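Local coordinates for carboxymuconolactone decarboxylase family protein (Thermotoga maritima, PDB 1VKE) that belongs to the AhpD-like clan and is possibly involved in the antioxidative response, perhaps as an oxidoreductase with peroxiredoxin-like activity, at residues 61-66 / 94-99; 78-83 / 119-124. All coordinates share one frame; numbering follows the deposited sequence.

Contact 1 (61-66 / 94-99)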
# COMPACT_ATOMS: atom_id res chain seq x y z
N MET E 61 -16.29 -10.31 0.71
CA MET E 61 -15.01 -10.07 1.40
C MET E 61 -13.85 -9.87 0.44
O MET E 61 -13.02 -8.99 0.67
CB MET E 61 -14.70 -11.22 2.37
CG MET E 61 -15.68 -11.31 3.51
SD MET E 61 -15.43 -12.85 4.46
CE MET E 61 -16.54 -12.45 5.79
N GLY E 62 -13.80 -10.66 -0.62
CA GLY E 62 -12.80 -10.47 -1.65
C GLY E 62 -12.91 -9.04 -2.22
O GLY E 62 -11.91 -8.35 -2.53
N LEU E 63 -14.15 -8.59 -2.42
CA LEU E 63 -14.40 -7.24 -2.98
C LEU E 63 -13.87 -6.17 -2.03
O LEU E 63 -13.18 -5.21 -2.45
CB LEU E 63 -15.90 -7.04 -3.23
CG LEU E 63 -16.32 -5.68 -3.76
CD1 LEU E 63 -15.69 -5.38 -5.08
CD2 LEU E 63 -17.83 -5.62 -3.93
N VAL E 64 -14.20 -6.30 -0.75
CA VAL E 64 -13.72 -5.34 0.25
C VAL E 64 -12.18 -5.31 0.25
O VAL E 64 -11.58 -4.22 0.21
CB VAL E 64 -14.29 -5.66 1.67
CG1 VAL E 64 -13.60 -4.83 2.75
CG2 VAL E 64 -15.79 -5.38 1.64
N ALA E 65 -11.55 -6.49 0.34
CA ALA E 65 -10.08 -6.55 0.42
C ALA E 65 -9.47 -5.92 -0.84
O ALA E 65 -8.50 -5.13 -0.73
CB ALA E 65 -9.61 -7.97 0.57
N SER E 66 -10.01 -6.24 -2.00
CA SER E 66 -9.48 -5.76 -3.30
C SER E 66 -9.67 -4.26 -3.44
O SER E 66 -8.87 -3.61 -4.09
CB SER E 66 -10.24 -6.46 -4.45
OG SER E 66 -10.02 -7.88 -4.41
N GLU E 94 -23.07 -1.48 0.37
CA GLU E 94 -22.78 -1.51 1.82
C GLU E 94 -21.39 -2.02 2.09
O GLU E 94 -20.69 -1.51 2.98
CB GLU E 94 -23.81 -2.33 2.60
CG GLU E 94 -25.18 -1.67 2.68
CD GLU E 94 -26.21 -2.44 3.50
OE1 GLU E 94 -25.82 -3.25 4.36
OE2 GLU E 94 -27.43 -2.24 3.24
N ALA E 95 -20.95 -3.00 1.30
CA ALA E 95 -19.57 -3.47 1.38
C ALA E 95 -18.57 -2.44 0.89
O ALA E 95 -17.52 -2.23 1.52
CB ALA E 95 -19.42 -4.75 0.58
N LEU E 96 -18.85 -1.77 -0.22
CA LEU E 96 -17.93 -0.79 -0.77
C LEU E 96 -17.78 0.40 0.20
O LEU E 96 -16.72 1.03 0.24
CB LEU E 96 -18.38 -0.32 -2.17
CG LEU E 96 -18.25 -1.31 -3.33
CD1 LEU E 96 -18.98 -0.81 -4.59
CD2 LEU E 96 -16.77 -1.60 -3.62
N ASP E 97 -18.84 0.73 0.92
CA ASP E 97 -18.80 1.83 1.91
C ASP E 97 -17.81 1.53 3.04
O ASP E 97 -17.09 2.43 3.49
CB ASP E 97 -20.16 2.06 2.54
CG ASP E 97 -21.07 2.94 1.72
OD1 ASP E 97 -20.58 3.67 0.83
OD2 ASP E 97 -22.30 2.99 1.98
N ILE E 98 -17.73 0.27 3.46
CA ILE E 98 -16.74 -0.15 4.46
C ILE E 98 -15.35 0.06 3.89
O ILE E 98 -14.48 0.61 4.54
CB ILE E 98 -16.99 -1.62 4.90
CG1 ILE E 98 -18.22 -1.71 5.82
CG2 ILE E 98 -15.80 -2.15 5.62
CD1 ILE E 98 -18.81 -3.10 6.01
N ALA E 99 -15.13 -0.41 2.67
CA ALA E 99 -13.84 -0.23 2.00
C ALA E 99 -13.45 1.25 1.87
O ALA E 99 -12.29 1.62 2.08
CB ALA E 99 -13.86 -0.86 0.61

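Contact 2 (78-83 / 119-124)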
# COMPACT_ATOMS: atom_id res chain seq x y z
N HIS E 78 -14.09 -9.89 -8.46
CA HIS E 78 -15.06 -10.16 -7.36
C HIS E 78 -16.45 -9.58 -7.61
O HIS E 78 -17.45 -10.13 -7.14
CB HIS E 78 -14.47 -9.72 -6.03
CG HIS E 78 -13.33 -10.58 -5.63
ND1 HIS E 78 -13.48 -11.90 -5.25
CD2 HIS E 78 -12.01 -10.31 -5.55
CE1 HIS E 78 -12.29 -12.41 -4.99
NE2 HIS E 78 -11.38 -11.45 -5.14
N LEU E 79 -16.53 -8.47 -8.34
CA LEU E 79 -17.85 -7.95 -8.73
C LEU E 79 -18.55 -8.96 -9.59
O LEU E 79 -19.76 -9.21 -9.43
CB LEU E 79 -17.75 -6.61 -9.50
CG LEU E 79 -17.61 -5.36 -8.65
CD1 LEU E 79 -17.29 -4.13 -9.52
CD2 LEU E 79 -18.87 -5.11 -7.78
N VAL E 80 -17.86 -9.52 -10.58
CA VAL E 80 -18.53 -10.56 -11.41
C VAL E 80 -19.09 -11.68 -10.51
O VAL E 80 -20.24 -12.11 -10.65
CB VAL E 80 -17.59 -11.14 -12.49
CG1 VAL E 80 -18.20 -12.28 -13.24
CG2 VAL E 80 -17.18 -10.04 -13.44
N ARG E 81 -18.24 -12.18 -9.61
CA ARG E 81 -18.64 -13.32 -8.78
C ARG E 81 -19.80 -12.91 -7.87
O ARG E 81 -20.74 -13.71 -7.65
CB ARG E 81 -17.46 -13.74 -7.92
CG ARG E 81 -16.33 -14.35 -8.67
CD ARG E 81 -16.65 -15.74 -9.19
NE ARG E 81 -17.02 -16.61 -8.06
CZ ARG E 81 -18.22 -17.19 -7.87
NH1 ARG E 81 -19.19 -17.06 -8.77
NH2 ARG E 81 -18.42 -17.93 -6.79
N CYS E 82 -19.75 -11.70 -7.30
CA CYS E 82 -20.86 -11.23 -6.43
C CYS E 82 -22.19 -11.21 -7.22
O CYS E 82 -23.24 -11.65 -6.75
CB CYS E 82 -20.61 -9.84 -5.89
SG CYS E 82 -19.31 -9.81 -4.58
N VAL E 83 -22.14 -10.65 -8.40
CA VAL E 83 -23.34 -10.63 -9.27
C VAL E 83 -23.84 -12.04 -9.60
O VAL E 83 -25.05 -12.37 -9.46
CB VAL E 83 -23.07 -9.82 -10.57
CG1 VAL E 83 -24.16 -9.99 -11.62
CG2 VAL E 83 -22.89 -8.34 -10.20
N GLU E 119 -22.46 -1.36 -13.31
CA GLU E 119 -23.52 -0.91 -14.25
C GLU E 119 -23.46 -1.69 -15.54
O GLU E 119 -24.54 -2.08 -16.09
CB GLU E 119 -23.46 0.59 -14.45
CG GLU E 119 -24.03 1.25 -13.22
CD GLU E 119 -23.89 2.76 -13.19
OE1 GLU E 119 -23.32 3.34 -14.13
OE2 GLU E 119 -24.36 3.36 -12.18
N GLU E 120 -22.26 -1.95 -16.04
CA GLU E 120 -22.09 -2.76 -17.25
C GLU E 120 -22.63 -4.18 -17.05
O GLU E 120 -23.34 -4.71 -17.93
CB GLU E 120 -20.61 -2.82 -17.64
CG GLU E 120 -20.35 -3.51 -18.97
CD GLU E 120 -18.85 -3.57 -19.32
OE1 GLU E 120 -18.06 -2.77 -18.72
OE2 GLU E 120 -18.49 -4.42 -20.17
N LEU E 121 -22.34 -4.79 -15.90
CA LEU E 121 -22.85 -6.13 -15.59
C LEU E 121 -24.39 -6.14 -15.51
O LEU E 121 -25.03 -7.06 -15.99
CB LEU E 121 -22.28 -6.65 -14.27
CG LEU E 121 -20.75 -6.81 -14.27
CD1 LEU E 121 -20.25 -7.20 -12.90
CD2 LEU E 121 -20.30 -7.81 -15.31
N ARG E 122 -24.96 -5.13 -14.86
CA ARG E 122 -26.44 -5.04 -14.75
C ARG E 122 -27.10 -4.87 -16.12
O ARG E 122 -28.18 -5.41 -16.36
CB ARG E 122 -26.88 -3.93 -13.79
CG ARG E 122 -26.51 -4.20 -12.30
CD ARG E 122 -26.99 -5.53 -11.77
NE ARG E 122 -26.67 -5.65 -10.34
CZ ARG E 122 -26.68 -6.78 -9.65
NH1 ARG E 122 -27.00 -7.92 -10.22
NH2 ARG E 122 -26.35 -6.73 -8.37
N GLU E 123 -26.42 -4.15 -17.02
CA GLU E 123 -26.94 -4.00 -18.39
C GLU E 123 -26.89 -5.35 -19.16
O GLU E 123 -27.85 -5.71 -19.83
CB GLU E 123 -26.19 -2.86 -19.09
CG GLU E 123 -26.53 -2.62 -20.56
CD GLU E 123 -27.84 -1.87 -20.76
OE1 GLU E 123 -28.46 -1.42 -19.73
OE2 GLU E 123 -28.27 -1.72 -21.95
N MET E 124 -25.78 -6.10 -19.00
CA MET E 124 -25.72 -7.47 -19.52
C MET E 124 -26.88 -8.30 -18.97
O MET E 124 -27.58 -9.00 -19.70
CB MET E 124 -24.40 -8.15 -19.18
CG MET E 124 -23.28 -7.53 -19.91
SD MET E 124 -21.67 -8.25 -19.50
CE MET E 124 -21.75 -9.84 -20.31
O HOH W 1 -26.85 -10.42 -8.66

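Contact 1 (61-66 / 94-99)
Two buried helices, running the same general way at 30° to each other, pack here through small and branched aliphatic side chains, with no hydrogen bond from one to the other. The closest backbones belong to Val64 and Ala99, whose CA atoms lie 5.4 Å apart, and the alanines of 94-99 permit this approach. Val64 has the largest share of the contact, meeting three of its four partners on 94-99. With CG1 anti to the backbone N (chi1 170°), Val64 CG2 lies 3.8 Å from Ala95 CB. Val64 CG2 is also 3.6 Å from Ala95 O, while Val64 CG1 grazes Ile98 CG2 more loosely. One turn on, Ala99 CB rests 4.1 Å from Val64 O. Leu63 and Leu96 cross obliquely, Leu96 CD2 lying 4.1 Å from the branch point Leu63 CG. A side-chain hydrogen bond lies within 61-66: Ser66 OG donates to Gly62 O at 2.7 Å from above the carbonyl plane, so this oxygen accepts both the hydroxyl and Ser66 N. This is near-parallel packing in the all-helical core of an AhpD-like fold. Leu63 also reaches Ile75 and Leu79 of helix 72-84. A second subunit packs its Tyr48 on Ile98 and binds Glu94 through its Lys58, and a third holds Asp97 through its Thr34 and Thr37, so helices 55-68 and 89-103 lie between the chain's own core and neighbouring subunits.

Contact 2 (78-83 / 119-124)
Leu121 CD1 reaches helix 72-84 among Leu79, Val80 and Val83, and this one methyl makes the apolar part of the contact. Leu121 CD1 lies 3.9 Å from Val83 CG2 and 4.2 Å from Val80 CG2. The backbone oxygen Leu79 O is 4.0 Å from Leu121 CD1. The leucine points across with CG anti to its carbonyl carbon (chi1 -62°) and crosses Val83 obliquely. Val83 also meets Arg122 tip to tip: Val83 CG1 is 3.8 Å from Arg122 NH1, while Val83 CG2 sits over one face of the guanidinium, offset toward the rim. A bend at chi2 (-54°) brings the arginine to this position. In the guanidinium plane, at its edge, a water accepts from Arg122 NH1 at 3.0 Å and donates to Val83 O at 2.8 Å, joining the two helices where no direct hydrogen bond does. Further out, Arg122 NE forms a salt bridge with Asp89, NH1 another with Glu125, and NH2 a hydrogen bond to Ala87 O; together these fix the plane of the group. Tyr15 of helix 15-28 packs on both Val80 and Leu121. Helix 108-127 thus packs, inclined at 38°, against the helix carrying the disulfide cysteine Cys74. Asp89 and Glu125 probably offset the arginine's charge, and its flat, weakly hydrated face can still pack against a Val83 methyl while the N-H groups bond at the edge.

In the fold
Both contacts are largely buried pairings of helices that run roughly the same way, yet they share no helix: contact 1 joins 55-68 to 89-103, and contact 2 joins 72-84 to 108-127. They interlock because helix 72-84 also touches helix 55-68, with His78 against Gly62 and Ser66 and with Leu79 meeting Leu63. Alanines bring the axes of contact 1 to 8.8 Å, and its touching side chains are all aliphatic. The helices of contact 2 stand farther apart, and their contact includes a partly exposed arginine and a bridging water. Other subunits reach contact 1, whereas none touches contact 2. Helix 72-84 also contributes Cys74, disulfide-bonded to Cys71 and packed against Ser66.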